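Local coordinates for protein lipolytic enzyme (Clostridium thermocellum, PDB 2VPT) that removes acetyl groups from acetylated xylan, acting as the family 3 carbohydrate esterase catalytic domain of a larger cellulosomal protein, at residues F44-Q48 with N80-P84; Y128-P132 with G176-S180; L34-L40 with Y192-I196; I68-A72 with L110-I114; E23-T29 with S50-L55. All coordinates share one frame. Residue numbers count along the deposited sequence, not the author numbering.

Contact 1 (F44-Q48 with N80-P84); sequences FVGSQ and NTHNP. With CA (calcium ion), chain B.
Segment 44-48 links strands 41-44 and 48-49, extended at Phe-44 and Val-45 and bent at Ser-47 (psi -22°). Residues 80-82 end helix 68-82; Asn-83 leaves it with positive phi (43°), before Pro-84. The backbones are nearest at Val-45 and His-82, whose CA atoms are 6.3 Å apart. Gly-46 has phi 149° and psi 162°, a conformation that calls for glycine. His-82 takes chi1 m and turns its ring to the loop. Gly-46 CA lies over one face, 3.6 Å from the ring centroid, as a CH-pi contact. Ser-47 OG is at the ring edge. Water 1 bridges Ser-47 OG (2.8 Å) and His-82 NE2 (2.7 Å). Val-45 CG2 packs on His-82 CB (3.9 Å) and Pro-84 CB (4.0 Å), and Met-9 of strand 5-12 touches all three residues. Phe-44 O binds calcium at 2.3 Å, with waters 2 (2.3 Å) and 3 (2.4 Å). Asp-43, Asp-57 and Asp-59 complete the ion's protein ligands. The loop thus joins a helix C-terminus of the alpha/beta fold to a calcium site.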
# COMPACT_ATOMS: atom_id res chain seq x y z
N PHE A 44 -15.87 -2.34 4.03
CA PHE A 44 -14.81 -3.01 3.30
C PHE A 44 -14.02 -3.82 4.30
O PHE A 44 -13.64 -3.32 5.36
CB PHE A 44 -13.89 -2.02 2.58
CG PHE A 44 -14.43 -1.48 1.27
CD1 PHE A 44 -15.06 -2.30 0.35
CD2 PHE A 44 -14.20 -0.15 0.91
CE1 PHE A 44 -15.50 -1.79 -0.86
CE2 PHE A 44 -14.63 0.35 -0.31
CZ PHE A 44 -15.28 -0.46 -1.19
N VAL A 45 -13.76 -5.08 3.99
CA VAL A 45 -13.01 -5.95 4.87
C VAL A 45 -11.79 -6.56 4.20
O VAL A 45 -11.74 -6.76 2.99
CB VAL A 45 -13.94 -7.06 5.47
CG1 VAL A 45 -15.09 -6.45 6.27
CG2 VAL A 45 -14.47 -8.00 4.39
N GLY A 46 -10.81 -6.90 5.03
CA GLY A 46 -9.54 -7.44 4.58
C GLY A 46 -8.43 -7.02 5.52
O GLY A 46 -8.62 -6.09 6.32
N SER A 47 -7.29 -7.69 5.50
CA SER A 47 -6.25 -7.36 6.46
C SER A 47 -5.33 -6.24 5.99
O SER A 47 -4.71 -5.56 6.83
CB SER A 47 -5.45 -8.59 6.90
OG SER A 47 -6.30 -9.49 7.58
N GLN A 48 -5.25 -5.99 4.68
CA GLN A 48 -4.45 -4.87 4.18
C GLN A 48 -5.14 -3.58 4.58
O GLN A 48 -6.34 -3.57 4.81
CB GLN A 48 -4.35 -4.88 2.67
CG GLN A 48 -3.78 -6.16 2.05
CD GLN A 48 -2.29 -6.18 2.07
OE1 GLN A 48 -1.68 -6.35 3.14
NE2 GLN A 48 -1.69 -6.01 0.91
N ASN A 80 -12.41 -16.93 5.79
CA ASN A 80 -12.80 -17.38 7.13
C ASN A 80 -12.58 -16.28 8.17
O ASN A 80 -13.38 -16.12 9.09
CB ASN A 80 -12.07 -18.67 7.50
CG ASN A 80 -12.63 -19.89 6.78
OD1 ASN A 80 -11.88 -20.82 6.44
ND2 ASN A 80 -13.93 -19.89 6.53
N THR A 81 -11.51 -15.50 8.01
CA THR A 81 -11.20 -14.43 8.95
C THR A 81 -12.20 -13.29 8.86
O THR A 81 -12.68 -12.78 9.88
CB THR A 81 -9.78 -13.89 8.70
OG1 THR A 81 -8.82 -14.91 8.98
CG2 THR A 81 -9.49 -12.67 9.57
N HIS A 82 -12.55 -12.89 7.64
CA HIS A 82 -13.34 -11.66 7.44
C HIS A 82 -14.81 -11.90 7.14
O HIS A 82 -15.62 -10.98 7.25
CB HIS A 82 -12.69 -10.81 6.35
CG HIS A 82 -11.31 -10.38 6.70
ND1 HIS A 82 -11.05 -9.47 7.71
CD2 HIS A 82 -10.10 -10.77 6.23
CE1 HIS A 82 -9.75 -9.30 7.82
NE2 HIS A 82 -9.15 -10.08 6.94
N ASN A 83 -15.15 -13.13 6.75
CA ASN A 83 -16.54 -13.53 6.49
C ASN A 83 -17.35 -12.50 5.70
O ASN A 83 -18.41 -12.06 6.12
CB ASN A 83 -17.25 -13.91 7.81
CG ASN A 83 -18.53 -14.67 7.58
OD1 ASN A 83 -18.67 -15.42 6.62
ND2 ASN A 83 -19.49 -14.46 8.47
N PRO A 84 -16.86 -12.13 4.52
CA PRO A 84 -17.56 -11.12 3.75
C PRO A 84 -18.89 -11.63 3.18
O PRO A 84 -19.04 -12.81 2.91
CB PRO A 84 -16.60 -10.85 2.59
CG PRO A 84 -15.86 -12.12 2.44
CD PRO A 84 -15.68 -12.64 3.81
CA CA B . -13.69 -1.98 7.20
O HOH W 1 -7.12 -11.62 5.96
O HOH W 2 -13.76 -0.44 8.93
O HOH W 3 -13.21 -3.78 8.71

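Contact 2 (Y128-P132 with G176-S180); sequences YYPWP and GLHLS
Tyr-128 turns out of this contact; its OH bonds to Asp-13 and Gly-93. Tyr-129, with chi1 p, points its ring at the other loop. Leu-179 CD2 sits over the ring face, 3.7 Å from the centroid, a CH-pi contact. Water 4 donates to Tyr-129 OH (3.1 Å) and accepts from Leu-179 N (2.9 Å). Water 5 accepts from Tyr-129 OH (2.5 Å) and donates to Leu-177 O (2.7 Å) and Trp-131 O (3.2 Å). Pro-130 centres an inverse gamma turn, with Trp-131 N to Tyr-129 O at 2.8 Å. Trp-131, chi1 t, donates from NE1 to Gly-176 O (2.9 Å, 175°). Pro-132 follows a cis peptide and rests its CD on Leu-177 CD1 (3.7 Å). The two loops run nearly antiparallel, 168° apart, with Pro-132 and Leu-177 CA atoms 7.0 Å apart. His-178 points away from segment 128-132; it bonds through ND1 to Asp-175 and through NE2 to Ser-14, consistent with the catalytic triad of SGNH hydrolases. Trp-174 of the second subunit meets its ring. The contact links the loop after strand 122-126 to the one before helix 181-203, which Ser-180 N-caps.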
# COMPACT_ATOMS: atom_id res chain seq x y z
N TYR A 128 -10.06 -6.19 -17.04
CA TYR A 128 -9.16 -5.05 -16.89
C TYR A 128 -9.45 -3.94 -17.90
O TYR A 128 -9.93 -4.17 -19.00
CB TYR A 128 -7.70 -5.50 -17.06
CG TYR A 128 -7.17 -6.31 -15.90
CD1 TYR A 128 -6.32 -5.75 -14.99
CD2 TYR A 128 -7.53 -7.65 -15.73
CE1 TYR A 128 -5.81 -6.49 -13.92
CE2 TYR A 128 -7.04 -8.39 -14.67
CZ TYR A 128 -6.20 -7.80 -13.76
OH TYR A 128 -5.70 -8.55 -12.70
N TYR A 129 -9.12 -2.72 -17.50
CA TYR A 129 -9.00 -1.62 -18.46
C TYR A 129 -7.96 -2.07 -19.50
O TYR A 129 -7.06 -2.84 -19.20
CB TYR A 129 -8.59 -0.32 -17.75
CG TYR A 129 -7.34 -0.42 -16.93
CD1 TYR A 129 -6.11 -0.09 -17.47
CD2 TYR A 129 -7.38 -0.88 -15.61
CE1 TYR A 129 -4.95 -0.20 -16.73
CE2 TYR A 129 -6.22 -1.00 -14.86
CZ TYR A 129 -5.00 -0.65 -15.42
OH TYR A 129 -3.83 -0.75 -14.69
N PRO A 130 -8.11 -1.61 -20.75
CA PRO A 130 -7.29 -2.16 -21.85
C PRO A 130 -5.87 -1.59 -21.96
O PRO A 130 -5.49 -1.01 -22.99
CB PRO A 130 -8.14 -1.80 -23.08
CG PRO A 130 -8.74 -0.49 -22.70
CD PRO A 130 -9.09 -0.64 -21.23
N TRP A 131 -5.08 -1.77 -20.91
CA TRP A 131 -3.70 -1.27 -20.87
C TRP A 131 -2.89 -2.13 -19.92
O TRP A 131 -3.32 -2.34 -18.79
CB TRP A 131 -3.69 0.18 -20.39
CG TRP A 131 -2.36 0.84 -20.55
CD1 TRP A 131 -1.44 1.06 -19.58
CD2 TRP A 131 -1.81 1.34 -21.76
NE1 TRP A 131 -0.34 1.69 -20.11
CE2 TRP A 131 -0.54 1.88 -21.45
CE3 TRP A 131 -2.26 1.41 -23.08
CZ2 TRP A 131 0.28 2.46 -22.42
CZ3 TRP A 131 -1.44 1.99 -24.04
CH2 TRP A 131 -0.19 2.51 -23.70
N PRO A 132 -1.74 -2.67 -20.37
CA PRO A 132 -1.21 -2.64 -21.74
C PRO A 132 -2.13 -3.39 -22.69
O PRO A 132 -2.95 -4.20 -22.25
CB PRO A 132 0.14 -3.35 -21.61
CG PRO A 132 0.00 -4.21 -20.43
CD PRO A 132 -0.87 -3.46 -19.48
N GLY A 176 3.17 4.89 -16.00
CA GLY A 176 2.92 4.42 -17.35
C GLY A 176 2.16 3.11 -17.47
O GLY A 176 1.96 2.63 -18.57
N LEU A 177 1.72 2.56 -16.34
CA LEU A 177 1.06 1.24 -16.33
C LEU A 177 -0.24 1.23 -15.52
O LEU A 177 -1.29 0.77 -16.00
CB LEU A 177 2.03 0.22 -15.74
CG LEU A 177 1.57 -1.23 -15.55
CD1 LEU A 177 1.19 -1.86 -16.89
CD2 LEU A 177 2.67 -2.02 -14.87
N HIS A 178 -0.16 1.72 -14.29
CA HIS A 178 -1.30 1.74 -13.39
C HIS A 178 -2.14 2.98 -13.60
O HIS A 178 -1.68 3.99 -14.14
CB HIS A 178 -0.82 1.70 -11.94
CG HIS A 178 -0.17 0.41 -11.57
ND1 HIS A 178 1.20 0.28 -11.48
CD2 HIS A 178 -0.69 -0.81 -11.30
CE1 HIS A 178 1.49 -0.97 -11.15
NE2 HIS A 178 0.36 -1.65 -11.05
N LEU A 179 -3.39 2.88 -13.17
CA LEU A 179 -4.34 3.97 -13.32
C LEU A 179 -3.97 5.20 -12.51
O LEU A 179 -3.38 5.11 -11.43
CB LEU A 179 -5.74 3.49 -12.91
CG LEU A 179 -6.39 2.42 -13.79
CD1 LEU A 179 -7.58 1.84 -13.06
CD2 LEU A 179 -6.78 2.96 -15.17
N SER A 180 -4.35 6.36 -13.04
CA SER A 180 -4.35 7.62 -12.31
C SER A 180 -5.56 7.70 -11.38
O SER A 180 -6.45 6.85 -11.41
CB SER A 180 -4.45 8.77 -13.30
OG SER A 180 -5.69 8.68 -13.97
O HOH W 4 -4.07 0.43 -11.82
O HOH W 5 -1.95 -1.89 -15.94

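Contact 3 (L34-L40 with Y192-I196); sequences LLTQAGL and YKYTI
Tyr-192, Ile-196 and Leu-35 have the most surface covered in this all-apolar contact between two helices. Segment 34-40 holds the end of helix 28-37 and the turn that leaves it. Segment 192-196 is helical throughout, within helix 181-203. The backbones are nearest at Leu-34 and Tyr-192, with CA atoms 7.2 Å apart. Tyr-192 has chi1 t and lays its ring along the other helix. Its CD1 meets Leu-34 CB at 3.6 Å and Leu-35 CD2 at 3.9 Å. Ala-38 CB lies at the ring edge, 3.7 Å from Tyr-192 OH. One turn on, Ile-196 (chi1 t, chi2 p) extends CD1 into a group of three residues. That atom is 4.0 Å from Leu-35 CD2, 3.9 Å from Ala-38 CB and 3.6 Å from Leu-40 CD1. Leu-35, with chi1 m and chi2 t, therefore touches both Tyr-192 and Ile-196. The helix ends in a Schellman motif at Gly-39, which has phi 93°. Gly-39 N bonds to Thr-36 O (2.9 Å) and Leu-40 N to Leu-35 O (3.2 Å). This reversal turns Leu-40 back towards Ile-196. Further along helix 181-203, Leu-199 meets Leu-35 and Leu-40, and Ala-203 meets Leu-40. The contact thus packs the end of helix 28-37, just before strand 41-44, against the C-terminal helix.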
# COMPACT_ATOMS: atom_id res chain seq x y z
N LEU A 34 -19.71 6.44 -3.61
CA LEU A 34 -20.92 6.22 -4.40
C LEU A 34 -21.89 5.32 -3.69
O LEU A 34 -23.10 5.57 -3.71
CB LEU A 34 -20.56 5.63 -5.78
CG LEU A 34 -19.74 6.49 -6.73
CD1 LEU A 34 -19.22 5.68 -7.93
CD2 LEU A 34 -20.53 7.72 -7.20
N LEU A 35 -21.40 4.26 -3.07
CA LEU A 35 -22.26 3.31 -2.39
C LEU A 35 -22.89 3.92 -1.15
O LEU A 35 -24.07 3.69 -0.87
CB LEU A 35 -21.50 2.03 -2.03
CG LEU A 35 -21.04 1.18 -3.21
CD1 LEU A 35 -20.20 0.02 -2.67
CD2 LEU A 35 -22.21 0.67 -4.04
N THR A 36 -22.12 4.72 -0.43
CA THR A 36 -22.64 5.43 0.73
C THR A 36 -23.69 6.45 0.31
O THR A 36 -24.77 6.52 0.91
CB THR A 36 -21.51 6.08 1.53
OG1 THR A 36 -20.60 5.08 1.97
CG2 THR A 36 -22.05 6.79 2.79
N GLN A 37 -23.42 7.22 -0.74
CA GLN A 37 -24.40 8.17 -1.27
C GLN A 37 -25.70 7.50 -1.70
O GLN A 37 -26.79 8.09 -1.61
CB GLN A 37 -23.82 8.96 -2.43
CG GLN A 37 -22.77 9.95 -2.02
CD GLN A 37 -22.20 10.72 -3.18
OE1 GLN A 37 -22.01 11.95 -3.11
NE2 GLN A 37 -21.93 10.03 -4.28
N ALA A 38 -25.60 6.25 -2.16
CA ALA A 38 -26.77 5.47 -2.56
C ALA A 38 -27.59 4.98 -1.38
O ALA A 38 -28.63 4.36 -1.57
CB ALA A 38 -26.32 4.29 -3.44
N GLY A 39 -27.12 5.22 -0.16
CA GLY A 39 -27.81 4.83 1.05
C GLY A 39 -27.44 3.50 1.65
O GLY A 39 -28.11 2.98 2.55
N LEU A 40 -26.34 2.92 1.18
CA LEU A 40 -25.87 1.66 1.67
C LEU A 40 -24.88 1.86 2.80
O LEU A 40 -24.14 2.84 2.82
CB LEU A 40 -25.21 0.85 0.55
CG LEU A 40 -26.14 0.45 -0.58
CD1 LEU A 40 -25.33 -0.16 -1.72
CD2 LEU A 40 -27.20 -0.51 -0.09
N TYR A 192 -19.80 0.40 -9.67
CA TYR A 192 -21.11 0.84 -9.20
C TYR A 192 -22.20 0.36 -10.15
O TYR A 192 -23.17 -0.26 -9.72
CB TYR A 192 -21.13 2.35 -9.01
CG TYR A 192 -22.46 2.88 -8.50
CD1 TYR A 192 -22.68 3.04 -7.14
CD2 TYR A 192 -23.49 3.19 -9.37
CE1 TYR A 192 -23.88 3.52 -6.66
CE2 TYR A 192 -24.69 3.68 -8.90
CZ TYR A 192 -24.89 3.82 -7.55
OH TYR A 192 -26.10 4.31 -7.09
N LYS A 193 -22.03 0.65 -11.42
CA LYS A 193 -23.00 0.24 -12.45
C LYS A 193 -23.39 -1.24 -12.34
O LYS A 193 -24.57 -1.60 -12.37
CB LYS A 193 -22.44 0.55 -13.83
CG LYS A 193 -23.26 -0.00 -15.01
CD LYS A 193 -22.63 0.39 -16.33
CE LYS A 193 -23.33 -0.31 -17.48
NZ LYS A 193 -22.74 0.02 -18.78
N TYR A 194 -22.39 -2.10 -12.21
CA TYR A 194 -22.61 -3.54 -12.23
C TYR A 194 -22.97 -4.15 -10.88
O TYR A 194 -23.44 -5.28 -10.82
CB TYR A 194 -21.39 -4.25 -12.86
CG TYR A 194 -21.32 -4.10 -14.37
CD1 TYR A 194 -21.93 -5.02 -15.21
CD2 TYR A 194 -20.63 -3.06 -14.97
CE1 TYR A 194 -21.89 -4.89 -16.57
CE2 TYR A 194 -20.58 -2.91 -16.36
CZ TYR A 194 -21.22 -3.84 -17.15
OH TYR A 194 -21.19 -3.73 -18.53
N THR A 195 -22.77 -3.42 -9.78
CA THR A 195 -23.03 -3.97 -8.45
C THR A 195 -24.22 -3.39 -7.69
O THR A 195 -24.75 -4.04 -6.79
CB THR A 195 -21.80 -3.83 -7.51
OG1 THR A 195 -21.54 -2.44 -7.25
CG2 THR A 195 -20.54 -4.55 -8.10
N ILE A 196 -24.64 -2.18 -8.03
CA ILE A 196 -25.58 -1.46 -7.15
C ILE A 196 -26.92 -2.19 -6.94
O ILE A 196 -27.40 -2.30 -5.82
CB ILE A 196 -25.79 0.01 -7.60
CG1 ILE A 196 -26.64 0.77 -6.58
CG2 ILE A 196 -26.44 0.09 -8.96
CD1 ILE A 196 -26.06 0.81 -5.15

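Contact 4 (I68-A72 with L110-I114); sequences IPQIA and LIDQI
Leu-110 is the apolar centre of this contact. With chi1 t and chi2 p, it points at the first turn of helix 68-82. Its CD2 meets Ile-71 CG2 at 4.0 Å and Ile-68 CG2 at 4.2 Å. Its CD1 lies 4.0 Å from Ala-72 CA and 4.1 Å from Ala-72 CB. Ile-68 and Ile-71 are both chi1 m and flank the leucine with their CG2 methyls. The small Ala-72 lets the backbones come close, with Ala-72 and Leu-110 CA atoms 6.0 Å apart. Both segments are fully helical. Their axes run almost parallel, at 13°, and are 10.9 Å apart at closest approach. Ile-75, further along helix 68-82, continues the apolar surface; it touches Leu-110, Ile-114 and the side chain of Gln-113. The polar edge is Gln-113. Its side chain is extended, with chi1 and chi2 both t. Gln-113 NE2 donates to Ala-72 O at 2.9 Å and 171°, and also bonds to Asn-76 OD1, so the amide reaches two points on the neighbouring helix. Gln-113 OE1 lies 3.4 Å from Ala-72 CB. Beneath the pair, Leu-110 and Ile-114 rest on Leu-89 of strand 86-90. Ile-111 reaches Leu-123 and Val-125 of strand 122-126. Such neighbouring parallel helices, each followed by a strand of the parallel sheet they cover, are typical of the beta-alpha-beta units of the SGNH hydrolase alpha/beta/alpha fold.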
# COMPACT_ATOMS: atom_id res chain seq x y z
N ILE A 68 -3.13 -15.32 -9.68
CA ILE A 68 -4.22 -16.19 -9.28
C ILE A 68 -3.83 -17.28 -8.28
O ILE A 68 -4.48 -17.42 -7.25
CB ILE A 68 -4.92 -16.78 -10.54
CG1 ILE A 68 -5.76 -15.70 -11.22
CG2 ILE A 68 -5.78 -17.97 -10.18
CD1 ILE A 68 -6.14 -15.99 -12.65
N PRO A 69 -2.78 -18.08 -8.56
CA PRO A 69 -2.45 -19.13 -7.60
C PRO A 69 -2.00 -18.62 -6.23
O PRO A 69 -2.22 -19.27 -5.21
CB PRO A 69 -1.36 -19.95 -8.31
CG PRO A 69 -0.83 -19.10 -9.37
CD PRO A 69 -1.95 -18.17 -9.78
N GLN A 70 -1.40 -17.43 -6.19
CA GLN A 70 -1.01 -16.85 -4.91
C GLN A 70 -2.24 -16.43 -4.10
O GLN A 70 -2.31 -16.66 -2.91
CB GLN A 70 -0.08 -15.68 -5.13
CG GLN A 70 1.24 -16.05 -5.74
CD GLN A 70 2.05 -14.81 -5.89
OE1 GLN A 70 1.83 -14.03 -6.80
NE2 GLN A 70 2.93 -14.55 -4.93
N ILE A 71 -3.21 -15.82 -4.77
CA ILE A 71 -4.49 -15.55 -4.15
C ILE A 71 -5.13 -16.86 -3.67
O ILE A 71 -5.56 -16.95 -2.52
CB ILE A 71 -5.45 -14.82 -5.11
CG1 ILE A 71 -4.90 -13.43 -5.48
CG2 ILE A 71 -6.85 -14.71 -4.51
CD1 ILE A 71 -4.91 -12.36 -4.35
N ALA A 72 -5.18 -17.87 -4.54
CA ALA A 72 -5.84 -19.13 -4.20
C ALA A 72 -5.20 -19.81 -2.98
O ALA A 72 -5.88 -20.47 -2.18
CB ALA A 72 -5.80 -20.10 -5.41
N LEU A 110 -10.44 -20.80 -9.09
CA LEU A 110 -10.51 -19.87 -7.96
C LEU A 110 -11.96 -19.48 -7.64
O LEU A 110 -12.32 -19.42 -6.48
CB LEU A 110 -9.65 -18.64 -8.25
CG LEU A 110 -9.71 -17.51 -7.21
CD1 LEU A 110 -9.34 -18.02 -5.82
CD2 LEU A 110 -8.78 -16.40 -7.64
N ILE A 111 -12.78 -19.25 -8.66
CA ILE A 111 -14.20 -18.97 -8.45
C ILE A 111 -14.85 -20.14 -7.72
O ILE A 111 -15.55 -19.96 -6.73
CB ILE A 111 -14.92 -18.68 -9.79
CG1 ILE A 111 -14.43 -17.34 -10.37
CG2 ILE A 111 -16.46 -18.68 -9.61
CD1 ILE A 111 -14.76 -17.16 -11.84
N ASP A 112 -14.60 -21.36 -8.20
CA ASP A 112 -15.16 -22.55 -7.56
C ASP A 112 -14.71 -22.66 -6.11
O ASP A 112 -15.50 -22.98 -5.23
CB ASP A 112 -14.74 -23.83 -8.30
CG ASP A 112 -15.36 -23.96 -9.68
OD1 ASP A 112 -16.25 -23.17 -10.04
OD2 ASP A 112 -14.94 -24.89 -10.42
N GLN A 113 -13.43 -22.38 -5.88
CA GLN A 113 -12.86 -22.45 -4.54
C GLN A 113 -13.54 -21.50 -3.56
O GLN A 113 -13.84 -21.85 -2.43
CB GLN A 113 -11.37 -22.15 -4.60
CG GLN A 113 -10.66 -22.21 -3.26
CD GLN A 113 -9.19 -21.82 -3.36
OE1 GLN A 113 -8.62 -21.81 -4.44
NE2 GLN A 113 -8.58 -21.50 -2.24
N ILE A 114 -13.78 -20.27 -4.01
CA ILE A 114 -14.46 -19.28 -3.19
C ILE A 114 -15.83 -19.78 -2.72
O ILE A 114 -16.15 -19.69 -1.54
CB ILE A 114 -14.57 -17.92 -3.93
CG1 ILE A 114 -13.17 -17.28 -4.05
CG2 ILE A 114 -15.56 -16.98 -3.23
CD1 ILE A 114 -13.05 -16.18 -5.07

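Contact 5 (E23-T29 with S50-L55); sequences EMGSYRT and SGPSSL
Segments 23-29 and 50-55, irregular except at helical 28-29, lie side by side, with CA pairs Glu-23/Pro-52 (5.2 Å), Gly-25/Gly-51 (3.9 Å) and Thr-29/Leu-55 (5.2 Å). Met-24 O, of a selenomethionine, accepts from Ser-50 OG (2.8 Å) and Arg-28 NH2 (2.9 Å). Arg-28 NH1 donates to Ser-50 O (3.1 Å), and its NE to Thr-16 O. Ser-50 OG also bonds to His-60. Water 6 accepts from Gly-51 N (2.9 Å). Water 7 donates to Glu-23 OE1 (2.6 Å) and accepts from Ser-53 N (2.8 Å). Trp-66 of the second subunit also bonds to that carboxylate oxygen. Positive phi at Glu-23 (56°) and Met-24 (62°) shapes segment 23-29. A CB on Gly-25 would clash with Pro-52 CD and Thr-29 OG1. A type I turn spans Pro-52 to Leu-55, closed by Leu-55 N to Pro-52 O (3.1 Å). Leu-55 CD2 packs near Thr-29 OG1 (3.9 Å). The contact joins the start of helix 28-37 to the loop between strands 48-49 and 59-62, beside the second subunit.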
# COMPACT_ATOMS: atom_id res chain seq x y z
N GLU A 23 -3.07 7.57 -3.88
CA GLU A 23 -2.58 7.27 -2.53
C GLU A 23 -3.03 5.91 -2.03
O GLU A 23 -3.42 5.74 -0.88
CB GLU A 23 -3.01 8.37 -1.54
CG GLU A 23 -2.52 9.73 -1.96
CD GLU A 23 -2.63 10.81 -0.92
OE1 GLU A 23 -3.27 10.62 0.15
OE2 GLU A 23 -2.03 11.88 -1.20
N MSE A 24 -2.92 4.92 -2.92
CA MSE A 24 -3.20 3.53 -2.57
C MSE A 24 -4.64 3.30 -2.13
O MSE A 24 -4.94 2.44 -1.30
CB MSE A 24 -2.19 3.00 -1.55
CG MSE A 24 -0.73 3.29 -1.86
SE MSE A 24 -0.00 2.40 -3.44
CE MSE A 24 -0.64 0.92 -2.97
N GLY A 25 -5.54 4.07 -2.73
CA GLY A 25 -6.97 3.89 -2.53
C GLY A 25 -7.67 3.16 -3.66
O GLY A 25 -8.82 2.72 -3.48
N SER A 26 -7.01 2.99 -4.81
CA SER A 26 -7.59 2.25 -5.91
C SER A 26 -8.98 2.81 -6.25
O SER A 26 -9.20 4.03 -6.16
CB SER A 26 -7.61 0.76 -5.51
OG SER A 26 -8.25 -0.09 -6.45
N TYR A 27 -9.88 1.95 -6.68
CA TYR A 27 -11.26 2.32 -6.93
C TYR A 27 -12.06 2.43 -5.64
O TYR A 27 -13.22 2.81 -5.66
CB TYR A 27 -11.92 1.31 -7.88
CG TYR A 27 -12.07 -0.09 -7.31
CD1 TYR A 27 -13.18 -0.43 -6.56
CD2 TYR A 27 -11.10 -1.07 -7.51
CE1 TYR A 27 -13.34 -1.68 -6.01
CE2 TYR A 27 -11.23 -2.34 -6.96
CZ TYR A 27 -12.36 -2.64 -6.20
OH TYR A 27 -12.56 -3.88 -5.65
N ARG A 28 -11.46 2.01 -4.52
CA ARG A 28 -12.18 1.93 -3.25
C ARG A 28 -12.60 3.31 -2.74
O ARG A 28 -13.69 3.46 -2.19
CB ARG A 28 -11.34 1.17 -2.21
CG ARG A 28 -11.19 -0.32 -2.59
CD ARG A 28 -10.17 -1.05 -1.77
NE ARG A 28 -8.79 -0.71 -2.10
CZ ARG A 28 -7.97 0.06 -1.38
NH1 ARG A 28 -8.35 0.68 -0.26
NH2 ARG A 28 -6.75 0.25 -1.82
N THR A 29 -11.77 4.31 -2.96
CA THR A 29 -12.08 5.69 -2.48
C THR A 29 -13.39 6.17 -3.08
O THR A 29 -14.34 6.53 -2.37
CB THR A 29 -10.95 6.64 -2.85
OG1 THR A 29 -9.72 6.10 -2.35
CG2 THR A 29 -11.18 8.03 -2.25
N SER A 50 -4.85 0.59 3.33
CA SER A 50 -4.21 1.67 2.59
C SER A 50 -5.25 2.56 1.95
O SER A 50 -6.35 2.11 1.63
CB SER A 50 -3.27 1.13 1.51
OG SER A 50 -3.95 0.46 0.46
N GLY A 51 -4.87 3.81 1.72
CA GLY A 51 -5.75 4.74 1.07
C GLY A 51 -5.45 6.16 1.47
O GLY A 51 -4.71 6.39 2.42
N PRO A 52 -6.08 7.12 0.79
CA PRO A 52 -5.95 8.52 1.18
C PRO A 52 -6.72 8.78 2.46
O PRO A 52 -7.58 8.00 2.84
CB PRO A 52 -6.61 9.24 0.02
CG PRO A 52 -7.64 8.29 -0.49
CD PRO A 52 -7.01 6.93 -0.35
N SER A 53 -6.41 9.90 3.10
CA SER A 53 -7.12 10.30 4.32
C SER A 53 -8.63 10.37 4.13
O SER A 53 -9.39 10.11 5.07
CB SER A 53 -6.57 11.64 4.83
OG SER A 53 -5.42 11.42 5.62
N SER A 54 -9.07 10.69 2.92
CA SER A 54 -10.48 10.87 2.61
C SER A 54 -11.32 9.60 2.62
O SER A 54 -12.54 9.67 2.75
CB SER A 54 -10.67 11.57 1.27
OG SER A 54 -10.34 10.71 0.18
N LEU A 55 -10.67 8.44 2.47
CA LEU A 55 -11.40 7.18 2.45
C LEU A 55 -11.60 6.69 3.88
O LEU A 55 -10.62 6.39 4.55
CB LEU A 55 -10.59 6.15 1.64
CG LEU A 55 -11.08 4.69 1.66
CD1 LEU A 55 -12.55 4.59 1.28
CD2 LEU A 55 -10.18 3.82 0.74
O HOH W 6 -2.08 4.58 1.75
O HOH W 7 -4.70 11.82 1.96

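In the fold
From the N terminus, contact 5 opens first, at 23-29. Contact 3 opens next at 34-40, on the same helix 28-37, and contact 1 at 44-48. Contact 5 closes at 50-55, so it crosses both. It touches contact 1 where Phe-44 CE2 packs on Arg-28 O (3.8 Å). Contact 4 opens at 68-72 and crosses contact 1, which closes at 80-84 on the same helix 68-82. Contact 4 closes at 110-114. Contact 2 then forms in series, from 128-132 to 176-180. Contact 3 closes last, at 192-196. Its long loop encloses contacts 1, 2 and 4 and brings the C-terminal helix back to helix 28-37. Contacts 3 and 4 lie on opposite sides of the chain's centre.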